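Local coordinates for periplasmic binding protein (Sulfurospirillum deleyianum, PDB 4PAG) that probably serves as the periplasmic solute-binding component of an ABC transporter of the iron-siderophore and vitamin B12 class, capturing its ligand for import, at residues 5-9 with 115-119; 22-28 with 41-47; 35-40 with 60-65; 90-95 with 109-115; 98-102 with 208-212. The contacts are given in a common frame with arbitrary orientation. Residue numbers count along the deposited sequence, not the author numbering.

How the interactions relate
Interactions 1, 2 and 4 are built on one three-stranded parallel sheet, ordered 23-25, 92-96, 116-119. Interactions 2 and 4 are mostly buried and meet through Arg22 O to Asp91 N at 2.8 Å; interaction 4 has one backbone bond amid aliphatic packing, interaction 2 has two plus an asparagine and a water. Interaction 1 shares Pro115 with interaction 4 and lies at the outermost strand 116-119, opposite the edge strand of interaction 2; waters and a lysine supplement its one backbone bond. Interaction 3, partly buried, touches interaction 2 through Val45 CG1 and Phe65 CE1 at 3.5 Å and adds aromatic and carboxylate chemistry. Interaction 5 is aliphatic packing at the surface.

Interaction 1: 5-9 with 115-119; sequences TFLDV and PALKV
Val9 lies over the backbone of 116-118, its CG1 4.0 Å from Ala116 CB, 3.8 Å from Leu117 C and 4.0 Å from Lys118 CB. The residue has chi1 near -68° and phi/psi of -64/-22, so the chain turns out of the extended conformation of strand 5-7 here. Its amide donates to the carbonyl of Ala116 (Val9 N to Ala116 O, 3.0 Å, 132° at the hydrogen), and its own carbonyl receives the lysine (Lys118 NZ to Val9 O, 3.2 Å). Lys118 reaches it with chi1 p and the next two torsions t. The closest CA atoms are Asp8 and Leu117, 4.6 Å apart. Strand 116-119, extended throughout, is the outermost strand of a parallel three-stranded sheet; 5-9, the first strand of an antiparallel pair with 13-15 plus the start of the connection, crosses its outer edge steeply, meeting its backbone at Asp8 and Val9 without joining that sheet. Two waters bridge the gap: water 1 donates to Leu7 O (2.7 Å) and accepts from Lys118 N (2.9 Å), while water 2 donates to Asp8 OD2 (2.8 Å) and accepts from Ala116 N (3.0 Å). Asp8 OD1, with chi1 p, accepts from the amides of Ser10 and Lys12. Leu117, m then t, sets CD2 3.9 Å from Phe6 CB and 3.7 Å from Leu7 O; helix 127-138 packs on both Phe6 and Leu117 through Val137.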
# COMPACT_ATOMS: atom_id res chain seq x y z
N THR A 5 20.72 -17.61 8.57
CA THR A 5 20.32 -18.45 7.45
C THR A 5 18.88 -18.17 7.08
O THR A 5 17.99 -18.21 7.93
CB THR A 5 20.46 -19.95 7.77
OG1 THR A 5 21.83 -20.23 8.08
CG2 THR A 5 20.05 -20.81 6.57
N PHE A 6 18.65 -17.89 5.80
CA PHE A 6 17.31 -17.58 5.29
C PHE A 6 17.09 -18.33 3.98
O PHE A 6 18.04 -18.60 3.25
CB PHE A 6 17.16 -16.07 5.04
CG PHE A 6 17.28 -15.25 6.29
CD1 PHE A 6 18.53 -14.80 6.72
CD2 PHE A 6 16.16 -14.96 7.05
CE1 PHE A 6 18.64 -14.05 7.88
CE2 PHE A 6 16.27 -14.22 8.22
CZ PHE A 6 17.51 -13.76 8.63
N LEU A 7 15.84 -18.66 3.69
CA LEU A 7 15.50 -19.26 2.40
C LEU A 7 15.33 -18.14 1.38
O LEU A 7 14.56 -17.23 1.59
CB LEU A 7 14.22 -20.09 2.49
CG LEU A 7 14.26 -21.29 3.44
CD1 LEU A 7 12.91 -21.99 3.47
CD2 LEU A 7 15.37 -22.27 3.05
N ASP A 8 16.07 -18.22 0.28
CA ASP A 8 16.09 -17.17 -0.74
C ASP A 8 14.94 -17.32 -1.73
O ASP A 8 14.02 -18.10 -1.51
CB ASP A 8 17.47 -17.14 -1.44
CG ASP A 8 17.63 -18.18 -2.54
OD1 ASP A 8 16.79 -19.10 -2.69
OD2 ASP A 8 18.62 -18.06 -3.28
N VAL A 9 14.98 -16.55 -2.82
CA VAL A 9 13.88 -16.54 -3.81
C VAL A 9 13.68 -17.87 -4.53
O VAL A 9 12.59 -18.14 -5.04
CB VAL A 9 14.06 -15.42 -4.86
CG1 VAL A 9 13.89 -14.06 -4.21
CG2 VAL A 9 15.41 -15.52 -5.57
N PRO A 115 22.41 -11.92 -3.15
CA PRO A 115 21.42 -12.64 -2.32
C PRO A 115 20.05 -11.94 -2.29
O PRO A 115 19.99 -10.73 -2.13
CB PRO A 115 22.05 -12.60 -0.93
CG PRO A 115 23.52 -12.57 -1.20
CD PRO A 115 23.68 -11.73 -2.43
N ALA A 116 18.97 -12.70 -2.46
CA ALA A 116 17.64 -12.09 -2.48
C ALA A 116 16.59 -12.93 -1.77
O ALA A 116 16.53 -14.16 -1.92
CB ALA A 116 17.22 -11.80 -3.91
N LEU A 117 15.76 -12.25 -0.98
CA LEU A 117 14.64 -12.86 -0.28
C LEU A 117 13.38 -12.28 -0.86
O LEU A 117 13.40 -11.21 -1.45
CB LEU A 117 14.70 -12.52 1.21
CG LEU A 117 16.07 -12.71 1.87
CD1 LEU A 117 16.02 -12.31 3.33
CD2 LEU A 117 16.54 -14.15 1.72
N LYS A 118 12.27 -12.99 -0.68
CA LYS A 118 10.99 -12.46 -1.11
C LYS A 118 9.97 -12.56 0.02
O LYS A 118 10.02 -13.48 0.84
CB LYS A 118 10.50 -13.17 -2.37
CG LYS A 118 10.15 -14.65 -2.25
CD LYS A 118 9.81 -15.17 -3.64
CE LYS A 118 8.99 -16.44 -3.62
NZ LYS A 118 9.84 -17.65 -3.57
N VAL A 119 9.06 -11.59 0.05
CA VAL A 119 8.04 -11.54 1.09
C VAL A 119 6.65 -11.44 0.48
O VAL A 119 6.45 -10.74 -0.52
CB VAL A 119 8.29 -10.37 2.08
CG1 VAL A 119 9.65 -10.54 2.75
CG2 VAL A 119 8.20 -9.02 1.39
O HOH W 1 12.80 -15.78 0.07
O HOH W 2 19.69 -15.47 -3.41

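Interaction 2: 22-28 with 41-47; sequences RIYGSAP and PLIGVNS
This is a buried contact between edge strand 23-25 and the irregular segment 41-47, which follows helix 28-37 and runs in roughly the same direction as 22-28, with end-to-end vectors 30° apart. A single parallel beta bridge sets the register, Ile23 with Leu42, CA to CA 5.0 Å. The amide Ile23 N donates to Pro41 O at 2.8 Å (154°), and Ile43 N donates to Ile23 O at 3.0 Å (156°), so one strand residue is held from both its polar groups. Beyond Ile43 the chains part and water 3 fills the gap, accepting from Gly25 N (2.9 Å) and donating to Gly44 O (2.8 Å). Asn46, chi1 m, points its side chain toward 22-28: the carboxamide ND2 donates to Gly25 O at 2.8 Å, nearly straight at 178°, while OD1 accepts from Ser31 of helix 28-37. Around this frame Ile23 CG2 lies 3.9 Å from Pro41 CG and 4.2 Å from Leu42 CD2. Ile43 (chi1 p, chi2 t) sets CD1 3.7 Å from Tyr24 CB, and its CG2 sits over one face of the Arg22 guanidinium, 3.8 Å from Arg22 NH2, which is hydrogen-bonded to Ala88 O. Tyr24 OH bonds to Gly72 O. Backbone, water and carboxamide thus give partners to polar groups that would otherwise be buried without one, where an irregular chain flanks the sheet edge.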
# COMPACT_ATOMS: atom_id res chain seq x y z
N ARG A 22 23.72 -2.30 3.82
CA ARG A 22 23.23 -1.86 2.51
C ARG A 22 22.11 -2.80 2.06
O ARG A 22 22.31 -4.00 2.01
CB ARG A 22 24.36 -1.87 1.47
CG ARG A 22 25.60 -1.07 1.87
CD ARG A 22 26.68 -1.10 0.79
NE ARG A 22 26.26 -0.42 -0.43
CZ ARG A 22 26.27 0.91 -0.62
NH1 ARG A 22 26.68 1.74 0.34
NH2 ARG A 22 25.86 1.41 -1.78
N ILE A 23 20.94 -2.25 1.76
CA ILE A 23 19.79 -3.07 1.39
C ILE A 23 19.03 -2.39 0.26
O ILE A 23 19.10 -1.17 0.10
CB ILE A 23 18.87 -3.33 2.61
CG1 ILE A 23 17.86 -4.44 2.33
CG2 ILE A 23 18.14 -2.06 3.04
CD1 ILE A 23 17.20 -4.99 3.59
N TYR A 24 18.33 -3.17 -0.54
CA TYR A 24 17.53 -2.66 -1.65
C TYR A 24 16.21 -3.42 -1.68
O TYR A 24 16.19 -4.64 -1.56
CB TYR A 24 18.31 -2.83 -2.96
CG TYR A 24 17.52 -2.58 -4.22
CD1 TYR A 24 17.12 -1.30 -4.59
CD2 TYR A 24 17.20 -3.64 -5.07
CE1 TYR A 24 16.39 -1.08 -5.75
CE2 TYR A 24 16.48 -3.43 -6.24
CZ TYR A 24 16.08 -2.15 -6.58
OH TYR A 24 15.37 -1.95 -7.75
N GLY A 25 15.12 -2.67 -1.81
CA GLY A 25 13.80 -3.26 -2.00
C GLY A 25 13.44 -3.23 -3.47
O GLY A 25 13.71 -2.26 -4.16
N SER A 26 12.82 -4.31 -3.94
CA SER A 26 12.56 -4.51 -5.37
C SER A 26 11.46 -3.61 -5.96
O SER A 26 11.37 -3.44 -7.18
CB SER A 26 12.21 -5.98 -5.63
OG SER A 26 10.88 -6.26 -5.20
N ALA A 27 10.63 -3.04 -5.09
CA ALA A 27 9.48 -2.25 -5.51
C ALA A 27 9.00 -1.38 -4.35
O ALA A 27 9.34 -1.65 -3.20
CB ALA A 27 8.37 -3.16 -5.99
N PRO A 28 8.19 -0.34 -4.63
CA PRO A 28 7.78 0.57 -3.56
C PRO A 28 7.12 -0.08 -2.33
O PRO A 28 7.40 0.36 -1.21
CB PRO A 28 6.84 1.54 -4.28
CG PRO A 28 7.34 1.57 -5.68
CD PRO A 28 7.74 0.14 -5.95
N PRO A 41 20.11 1.87 5.94
CA PRO A 41 20.81 1.04 4.94
C PRO A 41 20.26 1.06 3.49
O PRO A 41 20.84 0.41 2.63
CB PRO A 41 20.70 -0.36 5.52
CG PRO A 41 19.42 -0.34 6.30
CD PRO A 41 19.18 1.07 6.75
N LEU A 42 19.17 1.78 3.22
CA LEU A 42 18.62 1.80 1.86
C LEU A 42 19.59 2.45 0.86
O LEU A 42 20.03 3.56 1.07
CB LEU A 42 17.30 2.57 1.80
CG LEU A 42 16.04 1.81 2.15
CD1 LEU A 42 14.90 2.80 2.29
CD2 LEU A 42 15.72 0.76 1.09
N ILE A 43 19.89 1.74 -0.22
CA ILE A 43 20.81 2.25 -1.25
C ILE A 43 20.12 3.15 -2.28
O ILE A 43 20.79 3.88 -3.02
CB ILE A 43 21.50 1.10 -2.02
CG1 ILE A 43 20.48 0.27 -2.81
CG2 ILE A 43 22.27 0.22 -1.07
CD1 ILE A 43 21.07 -0.52 -3.95
N GLY A 44 18.79 3.08 -2.33
CA GLY A 44 18.02 3.76 -3.34
C GLY A 44 16.53 3.50 -3.21
O GLY A 44 16.11 2.65 -2.42
N VAL A 45 15.74 4.25 -3.98
CA VAL A 45 14.30 4.05 -4.07
C VAL A 45 13.97 3.52 -5.47
O VAL A 45 14.85 3.46 -6.35
CB VAL A 45 13.51 5.35 -3.76
CG1 VAL A 45 13.70 5.76 -2.30
CG2 VAL A 45 13.92 6.50 -4.68
N ASN A 46 12.72 3.13 -5.68
CA ASN A 46 12.29 2.53 -6.95
C ASN A 46 11.70 3.56 -7.90
O ASN A 46 11.88 3.45 -9.11
CB ASN A 46 11.27 1.42 -6.70
CG ASN A 46 11.74 0.43 -5.66
OD1 ASN A 46 11.26 0.43 -4.53
ND2 ASN A 46 12.71 -0.40 -6.03
N SER A 47 10.99 4.53 -7.33
CA SER A 47 10.31 5.60 -8.06
C SER A 47 10.63 6.94 -7.39
O SER A 47 11.11 6.96 -6.26
CB SER A 47 8.79 5.38 -8.00
OG SER A 47 8.42 4.15 -8.59
O HOH W 3 14.85 0.14 -2.25

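Interaction 3: 35-40 with 60-65; sequences YVIDDT and FLSKHF
The C-terminal end of helix 28-37 meets the N-terminal end of helix 63-66 here, and the second helix opens with a serine N-cap that is itself held by the first segment. Phe60 O accepts from water 4 at 2.7 Å; the same water accepts from Tyr35 OH at 2.6 Å. The ring of Phe60 leads away to an edge-to-face pair with Tyr321, a residue of the histidine-binding pocket. Leu61 is extended (-116/156), with chi1 m and chi2 t, and its CD2 makes an off-centre CH-pi contact 4.1 Å from the Tyr35 ring centroid. At Ser62, still extended at -63/150, the amide donates to the phenol (Ser62 N to Tyr35 OH, 3.0 Å, 147°). The Ser62 hydroxyl, chi1 p, donates to the carboxylate, with OG 2.6 Å from Asp39 OD2, and accepts the capping bond from Phe65 N at 3.1 Å. His64, chi1 t, turns its ring edge to the carboxylate, CD2 lying 3.5 Å from Asp39 OD2. The nearest CA atoms are Asp39 CA and Phe65 CA, 6.5 Å apart. Phe65 offers a ring face to the edge of Tyr35, both with chi1 t; the centroids are 4.9 Å apart and the planes at 62°. Where helix 28-37 ends, Asp38 forms an Asx turn, its OD1 accepting from Thr40 N at 3.1 Å and from Thr40 OG1 at 2.8 Å.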
# COMPACT_ATOMS: atom_id res chain seq x y z
N TYR A 35 11.77 1.53 4.85
CA TYR A 35 11.90 2.89 5.37
C TYR A 35 11.45 2.99 6.83
O TYR A 35 12.18 3.52 7.67
CB TYR A 35 11.14 3.94 4.52
CG TYR A 35 11.18 5.26 5.23
CD1 TYR A 35 12.29 6.09 5.13
CD2 TYR A 35 10.17 5.61 6.11
CE1 TYR A 35 12.37 7.27 5.86
CE2 TYR A 35 10.24 6.77 6.85
CZ TYR A 35 11.34 7.60 6.72
OH TYR A 35 11.38 8.77 7.45
N VAL A 36 10.25 2.49 7.14
CA VAL A 36 9.71 2.66 8.48
C VAL A 36 10.42 1.79 9.52
O VAL A 36 10.38 2.11 10.70
CB VAL A 36 8.16 2.46 8.55
CG1 VAL A 36 7.45 3.62 7.86
CG2 VAL A 36 7.73 1.12 7.98
N ILE A 37 11.09 0.72 9.10
CA ILE A 37 11.93 -0.06 10.01
C ILE A 37 13.24 0.70 10.25
O ILE A 37 13.57 1.05 11.39
CB ILE A 37 12.20 -1.49 9.49
CG1 ILE A 37 10.89 -2.27 9.39
CG2 ILE A 37 13.17 -2.23 10.40
CD1 ILE A 37 11.01 -3.55 8.60
N ASP A 38 13.98 0.99 9.18
CA ASP A 38 15.20 1.79 9.27
C ASP A 38 15.64 2.19 7.87
O ASP A 38 15.94 1.32 7.05
CB ASP A 38 16.31 1.00 9.98
CG ASP A 38 17.59 1.79 10.17
OD1 ASP A 38 17.58 3.04 10.04
OD2 ASP A 38 18.62 1.16 10.45
N ASP A 39 15.68 3.48 7.59
CA ASP A 39 16.06 3.97 6.26
C ASP A 39 17.57 3.99 6.04
O ASP A 39 18.03 4.04 4.90
CB ASP A 39 15.47 5.35 6.00
CG ASP A 39 16.01 6.41 6.94
OD1 ASP A 39 16.02 6.16 8.17
OD2 ASP A 39 16.40 7.49 6.45
N THR A 40 18.34 3.92 7.13
CA THR A 40 19.79 4.05 7.06
C THR A 40 20.43 3.17 5.97
O THR A 40 21.17 3.68 5.14
CB THR A 40 20.44 3.78 8.43
OG1 THR A 40 19.79 4.59 9.43
CG2 THR A 40 21.91 4.13 8.41
N PHE A 60 7.20 14.50 6.12
CA PHE A 60 7.01 13.28 6.90
C PHE A 60 8.21 12.33 6.93
O PHE A 60 8.31 11.50 7.83
CB PHE A 60 5.81 12.50 6.35
CG PHE A 60 4.50 13.19 6.54
CD1 PHE A 60 3.77 13.01 7.70
CD2 PHE A 60 3.96 13.99 5.55
CE1 PHE A 60 2.55 13.63 7.88
CE2 PHE A 60 2.74 14.62 5.72
CZ PHE A 60 2.03 14.44 6.88
N LEU A 61 9.11 12.43 5.95
CA LEU A 61 10.18 11.46 5.75
C LEU A 61 11.55 12.09 5.96
O LEU A 61 11.72 13.31 5.81
CB LEU A 61 10.11 10.89 4.33
CG LEU A 61 8.77 10.29 3.90
CD1 LEU A 61 8.79 9.95 2.42
CD2 LEU A 61 8.43 9.06 4.74
N SER A 62 12.53 11.27 6.30
CA SER A 62 13.88 11.76 6.56
C SER A 62 14.48 12.39 5.32
O SER A 62 14.16 12.01 4.19
CB SER A 62 14.78 10.62 7.05
OG SER A 62 15.05 9.72 5.98
N LYS A 63 15.35 13.37 5.53
CA LYS A 63 16.08 13.98 4.43
C LYS A 63 16.91 12.92 3.68
O LYS A 63 16.98 12.95 2.45
CB LYS A 63 16.97 15.11 4.93
CG LYS A 63 17.44 16.06 3.84
CD LYS A 63 17.46 17.50 4.33
CE LYS A 63 18.15 18.42 3.34
NZ LYS A 63 19.61 18.14 3.24
N HIS A 64 17.52 11.99 4.42
CA HIS A 64 18.30 10.91 3.80
C HIS A 64 17.47 10.17 2.76
O HIS A 64 17.91 10.00 1.62
CB HIS A 64 18.82 9.91 4.84
CG HIS A 64 19.45 8.68 4.24
ND1 HIS A 64 20.69 8.70 3.62
CD2 HIS A 64 19.02 7.40 4.16
CE1 HIS A 64 20.99 7.49 3.19
NE2 HIS A 64 19.99 6.68 3.51
N PHE A 65 16.27 9.74 3.14
CA PHE A 65 15.40 9.00 2.25
C PHE A 65 15.02 9.84 1.03
O PHE A 65 15.02 9.33 -0.08
CB PHE A 65 14.13 8.51 2.96
CG PHE A 65 13.19 7.74 2.08
CD1 PHE A 65 13.40 6.38 1.82
CD2 PHE A 65 12.08 8.35 1.52
CE1 PHE A 65 12.52 5.67 1.03
CE2 PHE A 65 11.20 7.63 0.72
CZ PHE A 65 11.42 6.29 0.48
O HOH W 4 9.50 9.43 9.17

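Interaction 4: 90-95 with 109-115; sequences PDVIIT and LARISIP
Strand 92-96, helix 99-112 and strand 116-119 make a beta-alpha-beta unit, and this contact packs the end of the helix and its exit loop on the first strand. Ile93, chi1 m and chi2 t, points from the strand toward the helix: CD1 lies 3.9 Å from Leu109 CD2 and 4.5 Å from Ile112 CG2, and CG1 lies 3.9 Å from Ile114 CG2. Leu109 (m, t) also meets Thr95, its CD1 3.9 Å from Thr95 CG2. The helix closes with Ser113 N to Leu109 O at 2.9 Å; Ser113 then takes positive phi (61/44) and the chain extends through Ile114 (-114/140). Ile114, m at both torsions, lays CG2 4.1 Å from Pro90 CG and 3.5 Å from Pro90 O. Pro115 CB comes 4.4 Å from Val92 CG2, where the CA atoms of the two residues are 5.1 Å apart. Parallel pairing with the next strand begins there, Ile93 N donating to Pro115 O at 2.9 Å and 159°.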
# COMPACT_ATOMS: atom_id res chain seq x y z
N PRO A 90 24.24 -3.91 -2.65
CA PRO A 90 23.45 -4.18 -1.45
C PRO A 90 23.85 -5.54 -0.88
O PRO A 90 24.17 -6.45 -1.64
CB PRO A 90 22.02 -4.22 -1.99
CG PRO A 90 22.16 -4.68 -3.39
CD PRO A 90 23.48 -4.14 -3.89
N ASP A 91 23.86 -5.67 0.45
CA ASP A 91 24.12 -6.97 1.10
C ASP A 91 23.01 -7.98 0.77
O ASP A 91 23.25 -9.18 0.68
CB ASP A 91 24.22 -6.82 2.62
CG ASP A 91 25.35 -5.88 3.05
OD1 ASP A 91 26.43 -5.94 2.44
OD2 ASP A 91 25.15 -5.09 3.99
N VAL A 92 21.79 -7.48 0.60
CA VAL A 92 20.66 -8.32 0.28
C VAL A 92 19.60 -7.49 -0.46
O VAL A 92 19.54 -6.27 -0.29
CB VAL A 92 20.08 -8.98 1.56
CG1 VAL A 92 19.44 -7.94 2.47
CG2 VAL A 92 19.08 -10.08 1.21
N ILE A 93 18.82 -8.16 -1.31
CA ILE A 93 17.69 -7.55 -1.99
C ILE A 93 16.42 -8.23 -1.47
O ILE A 93 16.36 -9.44 -1.36
CB ILE A 93 17.77 -7.74 -3.52
CG1 ILE A 93 19.02 -7.03 -4.07
CG2 ILE A 93 16.51 -7.22 -4.21
CD1 ILE A 93 19.30 -7.32 -5.53
N ILE A 94 15.43 -7.42 -1.10
CA ILE A 94 14.15 -7.93 -0.65
C ILE A 94 13.16 -7.70 -1.78
O ILE A 94 13.01 -6.58 -2.26
CB ILE A 94 13.66 -7.20 0.61
CG1 ILE A 94 14.73 -7.19 1.71
CG2 ILE A 94 12.38 -7.83 1.11
CD1 ILE A 94 15.15 -8.56 2.21
N THR A 95 12.49 -8.77 -2.22
CA THR A 95 11.54 -8.67 -3.32
C THR A 95 10.09 -8.92 -2.92
O THR A 95 9.79 -9.45 -1.84
CB THR A 95 11.91 -9.61 -4.48
OG1 THR A 95 11.56 -10.96 -4.16
CG2 THR A 95 13.38 -9.53 -4.79
N LEU A 109 17.31 -11.40 -11.10
CA LEU A 109 18.12 -11.63 -9.90
C LEU A 109 19.25 -12.62 -10.17
O LEU A 109 20.34 -12.47 -9.62
CB LEU A 109 17.27 -12.13 -8.74
CG LEU A 109 16.34 -11.13 -8.04
CD1 LEU A 109 15.52 -11.91 -7.03
CD2 LEU A 109 17.08 -9.98 -7.38
N ALA A 110 18.98 -13.63 -10.99
CA ALA A 110 20.01 -14.60 -11.39
C ALA A 110 21.16 -13.89 -12.09
O ALA A 110 22.33 -14.15 -11.82
CB ALA A 110 19.42 -15.67 -12.29
N ARG A 111 20.81 -12.98 -12.98
CA ARG A 111 21.79 -12.18 -13.70
C ARG A 111 22.63 -11.32 -12.76
O ARG A 111 23.85 -11.22 -12.94
CB ARG A 111 21.04 -11.30 -14.70
CG ARG A 111 21.90 -10.40 -15.54
CD ARG A 111 21.00 -9.68 -16.51
NE ARG A 111 21.63 -8.50 -17.07
CZ ARG A 111 21.01 -7.62 -17.84
NH1 ARG A 111 19.72 -7.79 -18.16
NH2 ARG A 111 21.67 -6.57 -18.30
N ILE A 112 21.98 -10.72 -11.77
CA ILE A 112 22.63 -9.84 -10.79
C ILE A 112 23.54 -10.58 -9.83
O ILE A 112 24.60 -10.08 -9.47
CB ILE A 112 21.56 -9.05 -9.98
CG1 ILE A 112 20.86 -8.02 -10.87
CG2 ILE A 112 22.18 -8.35 -8.77
CD1 ILE A 112 21.79 -7.06 -11.57
N SER A 113 23.10 -11.76 -9.38
CA SER A 113 23.89 -12.59 -8.47
C SER A 113 24.17 -11.90 -7.12
O SER A 113 25.29 -11.91 -6.61
CB SER A 113 25.19 -13.06 -9.16
OG SER A 113 26.11 -13.63 -8.24
N ILE A 114 23.13 -11.27 -6.57
CA ILE A 114 23.14 -10.74 -5.20
C ILE A 114 22.11 -11.57 -4.41
O ILE A 114 21.07 -11.89 -4.96
CB ILE A 114 22.71 -9.25 -5.16
CG1 ILE A 114 23.73 -8.36 -5.89
CG2 ILE A 114 22.51 -8.76 -3.72
CD1 ILE A 114 24.96 -8.01 -5.07
N PRO A 115 22.41 -11.92 -3.15
CA PRO A 115 21.42 -12.64 -2.32
C PRO A 115 20.05 -11.94 -2.29
O PRO A 115 19.99 -10.73 -2.13
CB PRO A 115 22.05 -12.60 -0.93
CG PRO A 115 23.52 -12.57 -1.20
CD PRO A 115 23.68 -11.73 -2.43

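Interaction 5: 98-102 with 208-212; sequences TPLLN and QNSVV
The first turn of helix 99-112 packs on a loop between strands 201-202 and 215-216, linking the lobe built on the sheet of strands 23-25, 92-96 and 116-119 to the loop after strand 201-202 of the other lobe's sheet, as expected of the two-lobed periplasmic binding protein fold. Thr98, extended at -144/140, precedes the helix; Thr98 O accepts from Leu101 N at 3.0 Å, Thr98 N is weakly bonded to Asn102 OD1 at 3.1 Å, and its hydroxyl pairs with Asp122. Past Pro99, Leu100 makes most of the contact. With chi1 m and chi2 t it points toward the loop, placing CD1 3.6 Å from Ser210 O and 4.0 Å from Gln208 NE2, while CD2 lies 4.3 Å from Asn209 O. Its CB is 3.8 Å from Val211 CG2, and the CA atoms of Leu100 and Val211, the closest pair, are 6.1 Å apart. The receiving loop surface is shaped by Gln208, both chi1 and chi2 t, whose NE2 donates to Ser210 O at 2.9 Å (148°) and whose OE1 accepts from Phe190 N. No hydrogen bond crosses between the segments, so the join is two leucine side chains against a partly polar loop. Leu101, more buried, uses the same m, t rotamer and brings a methyl to the Val211 CG2 that Leu100 meets with its CB: Leu101 CD2 lies 3.9 Å from Val211 CG2.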
# COMPACT_ATOMS: atom_id res chain seq x y z
N THR A 98 4.82 -12.08 -5.51
CA THR A 98 3.47 -12.09 -6.09
C THR A 98 3.56 -12.69 -7.50
O THR A 98 4.53 -12.43 -8.23
CB THR A 98 2.84 -10.67 -6.06
OG1 THR A 98 1.44 -10.72 -6.35
CG2 THR A 98 3.55 -9.72 -7.02
N PRO A 99 2.57 -13.53 -7.89
CA PRO A 99 2.71 -14.35 -9.10
C PRO A 99 2.94 -13.58 -10.39
O PRO A 99 3.70 -14.05 -11.23
CB PRO A 99 1.40 -15.15 -9.18
CG PRO A 99 0.62 -14.82 -7.97
CD PRO A 99 1.42 -13.95 -7.06
N LEU A 100 2.32 -12.42 -10.56
CA LEU A 100 2.52 -11.63 -11.77
C LEU A 100 3.91 -10.99 -11.88
O LEU A 100 4.27 -10.52 -12.95
CB LEU A 100 1.43 -10.55 -11.89
CG LEU A 100 -0.00 -11.08 -12.02
CD1 LEU A 100 -1.00 -9.94 -11.86
CD2 LEU A 100 -0.23 -11.79 -13.34
N LEU A 101 4.69 -10.98 -10.80
CA LEU A 101 6.06 -10.42 -10.83
C LEU A 101 7.20 -11.43 -10.64
O LEU A 101 8.35 -11.12 -10.97
CB LEU A 101 6.21 -9.31 -9.78
CG LEU A 101 5.35 -8.07 -10.05
CD1 LEU A 101 5.38 -7.09 -8.89
CD2 LEU A 101 5.78 -7.37 -11.33
N ASN A 102 6.91 -12.62 -10.12
CA ASN A 102 7.97 -13.53 -9.66
C ASN A 102 8.89 -14.03 -10.79
O ASN A 102 10.08 -14.18 -10.57
CB ASN A 102 7.40 -14.72 -8.88
CG ASN A 102 6.92 -14.34 -7.48
OD1 ASN A 102 7.33 -13.32 -6.92
ND2 ASN A 102 6.05 -15.16 -6.92
N GLN A 208 -7.81 -10.02 -11.25
CA GLN A 208 -6.70 -9.29 -11.85
C GLN A 208 -5.80 -10.20 -12.68
O GLN A 208 -5.36 -11.25 -12.21
CB GLN A 208 -5.86 -8.67 -10.73
CG GLN A 208 -4.59 -7.97 -11.18
CD GLN A 208 -3.73 -7.55 -10.00
OE1 GLN A 208 -3.95 -7.98 -8.87
NE2 GLN A 208 -2.73 -6.71 -10.27
N ASN A 209 -5.51 -9.80 -13.91
CA ASN A 209 -4.60 -10.57 -14.77
C ASN A 209 -3.51 -9.75 -15.43
O ASN A 209 -2.85 -10.22 -16.34
CB ASN A 209 -5.41 -11.34 -15.82
CG ASN A 209 -5.99 -10.45 -16.90
OD1 ASN A 209 -6.16 -9.25 -16.72
ND2 ASN A 209 -6.30 -11.05 -18.05
N SER A 210 -3.31 -8.52 -14.96
CA SER A 210 -2.18 -7.69 -15.39
C SER A 210 -1.60 -7.05 -14.15
O SER A 210 -2.32 -6.85 -13.17
CB SER A 210 -2.63 -6.62 -16.38
OG SER A 210 -3.44 -5.64 -15.74
N VAL A 211 -0.32 -6.71 -14.17
CA VAL A 211 0.31 -6.08 -13.02
C VAL A 211 -0.36 -4.74 -12.67
O VAL A 211 -0.63 -4.47 -11.50
CB VAL A 211 1.81 -5.86 -13.26
CG1 VAL A 211 2.43 -5.04 -12.13
CG2 VAL A 211 2.52 -7.20 -13.39
N VAL A 212 -0.62 -3.90 -13.67
CA VAL A 212 -1.14 -2.56 -13.38
C VAL A 212 -2.63 -2.51 -13.03
O VAL A 212 -3.07 -1.57 -12.41
CB VAL A 212 -0.85 -1.53 -14.50
CG1 VAL A 212 0.64 -1.46 -14.76
CG2 VAL A 212 -1.62 -1.86 -15.77